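Local atomic coordinates of N-glycosylase/DNA lyase (Methanocaldococcus jannaschii, PDB entry 3FHF), a protein that belongs to the 8-oxoguanine DNA glycosylase family of the helix-hairpin-helix clan, as an all-helical N-glycosylase/DNA lyase. Residues Leu76-Leu81 against Arg96-Val101. Residues are numbered along the deposited sequence; the frame is centred on the assembly and turned at random.
Sequences LPREEL and RAEYIV
Leu-81 and Ala-97 mark the closest backbone approach, CA to CA 6.0 Å, where the first turn of helix 78-87 meets the middle of helix 93-103. Pro-77 sits at the N-cap of the first helix, and its O accepts the backbone bond from Leu-81 N. No hydrogen bond crosses between the segments; side chains make the contact.

Leu-81 supplies the buried part. With CG anti to the backbone N (chi1 -179°), it sends CD2 to Ile-100 CG2 at 3.8 Å, the two side chains crossing at about a right angle. Leu-81 CG also packs on Ala-97 CB at 4.2 Å. The small alanine side chain suits the short backbone distance. Ile-69 of helix 59-69 and Arg-104 also touch Leu-81.

Arg-78 covers the more exposed side. Its chain bends at chi2 (88°) and runs alongside Glu-98 in the same direction. Glu-98 CB lies over one face of the guanidinium, off-centre toward the rim, 3.3 Å from Arg-78 NH2. Further back, Arg-78 CD rests on Val-101 CG2 at 3.9 Å.

The guanidinium and carboxylate planes are 28° apart. Glu-98 OE1 is 4.1 Å from Arg-78 NH2 but well out of the guanidinium plane, and no N-H points at it. Arg-78 NH1 has a long, weak ion pair with Glu-82.

The contact therefore joins two neighbouring helices of the glycosylase fold in two halves, a buried apolar one round Leu-81 and a more exposed one made by the Arg-78 chain and guanidinium face. The opposite charges of Arg-78 and Glu-98 probably attract each other, but with no directed bond.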
# COMPACT_ATOMS: atom_id res chain seq x y z
N LEU A 76 7.89 16.76 15.70
CA LEU A 76 8.92 16.15 16.54
C LEU A 76 10.33 16.15 15.96
O LEU A 76 10.54 15.85 14.78
CB LEU A 76 8.54 14.70 16.86
CG LEU A 76 7.31 14.47 17.73
CD1 LEU A 76 6.93 13.00 17.66
CD2 LEU A 76 7.60 14.88 19.17
N PRO A 77 11.33 16.51 16.78
CA PRO A 77 12.71 16.52 16.28
C PRO A 77 13.19 15.08 16.15
O PRO A 77 12.64 14.18 16.80
CB PRO A 77 13.46 17.30 17.36
CG PRO A 77 12.69 16.98 18.60
CD PRO A 77 11.26 17.08 18.14
N ARG A 78 14.19 14.86 15.31
CA ARG A 78 14.75 13.53 15.08
C ARG A 78 14.77 12.66 16.33
O ARG A 78 14.17 11.59 16.37
CB ARG A 78 16.18 13.67 14.56
CG ARG A 78 16.86 12.37 14.16
CD ARG A 78 16.57 12.02 12.72
NE ARG A 78 17.65 11.24 12.12
CZ ARG A 78 17.95 9.98 12.45
NH1 ARG A 78 17.24 9.34 13.37
NH2 ARG A 78 18.96 9.37 11.85
N GLU A 79 15.47 13.14 17.36
CA GLU A 79 15.61 12.43 18.62
C GLU A 79 14.31 12.03 19.30
O GLU A 79 14.18 10.91 19.78
CB GLU A 79 16.46 13.25 19.60
CG GLU A 79 16.00 14.70 19.78
CD GLU A 79 16.60 15.65 18.76
OE1 GLU A 79 16.51 15.37 17.55
OE2 GLU A 79 17.17 16.68 19.18
N GLU A 80 13.35 12.95 19.36
CA GLU A 80 12.08 12.65 20.01
C GLU A 80 11.23 11.65 19.24
O GLU A 80 10.50 10.86 19.84
CB GLU A 80 11.28 13.93 20.24
CG GLU A 80 11.92 14.88 21.24
CD GLU A 80 10.90 15.75 21.94
OE1 GLU A 80 10.18 16.51 21.25
OE2 GLU A 80 10.82 15.69 23.19
N LEU A 81 11.33 11.67 17.92
CA LEU A 81 10.56 10.75 17.08
C LEU A 81 11.16 9.35 17.18
O LEU A 81 10.44 8.36 17.28
CB LEU A 81 10.58 11.22 15.62
CG LEU A 81 9.78 10.35 14.64
CD1 LEU A 81 8.32 10.24 15.11
CD2 LEU A 81 9.84 10.98 13.26
N ARG A 96 13.60 4.52 10.27
CA ARG A 96 12.30 5.10 9.94
C ARG A 96 12.18 6.54 10.41
O ARG A 96 11.60 7.38 9.71
CB ARG A 96 11.17 4.24 10.53
CG ARG A 96 11.22 2.77 10.10
CD ARG A 96 11.33 2.62 8.58
NE ARG A 96 11.73 1.26 8.21
CZ ARG A 96 10.92 0.21 8.22
NH1 ARG A 96 9.65 0.34 8.56
NH2 ARG A 96 11.40 -1.00 7.92
N ALA A 97 12.73 6.84 11.58
CA ALA A 97 12.68 8.20 12.11
C ALA A 97 13.44 9.15 11.18
O ALA A 97 13.04 10.29 10.97
CB ALA A 97 13.29 8.24 13.51
N GLU A 98 14.55 8.66 10.64
CA GLU A 98 15.36 9.46 9.73
C GLU A 98 14.62 9.69 8.40
O GLU A 98 14.55 10.82 7.91
CB GLU A 98 16.70 8.78 9.47
CG GLU A 98 17.45 9.34 8.28
CD GLU A 98 18.80 8.69 8.06
OE1 GLU A 98 18.90 7.46 8.25
OE2 GLU A 98 19.75 9.41 7.69
N TYR A 99 14.06 8.63 7.83
CA TYR A 99 13.33 8.75 6.57
C TYR A 99 12.20 9.77 6.70
O TYR A 99 12.02 10.63 5.83
CB TYR A 99 12.71 7.41 6.16
CG TYR A 99 13.70 6.29 5.89
CD1 TYR A 99 14.97 6.56 5.38
CD2 TYR A 99 13.33 4.96 6.08
CE1 TYR A 99 15.86 5.52 5.08
CE2 TYR A 99 14.20 3.92 5.78
CZ TYR A 99 15.46 4.21 5.28
OH TYR A 99 16.32 3.18 4.98
N ILE A 100 11.45 9.67 7.79
CA ILE A 100 10.33 10.57 8.03
C ILE A 100 10.76 12.03 8.10
O ILE A 100 10.16 12.89 7.45
CB ILE A 100 9.59 10.19 9.34
CG1 ILE A 100 8.90 8.83 9.15
CG2 ILE A 100 8.58 11.27 9.71
CD1 ILE A 100 8.28 8.26 10.40
N VAL A 101 11.80 12.31 8.88
CA VAL A 101 12.30 13.67 9.01
C VAL A 101 12.74 14.21 7.65
O VAL A 101 12.43 15.35 7.30
CB VAL A 101 13.51 13.73 9.99
CG1 VAL A 101 14.05 15.16 10.06
CG2 VAL A 101 13.08 13.25 11.37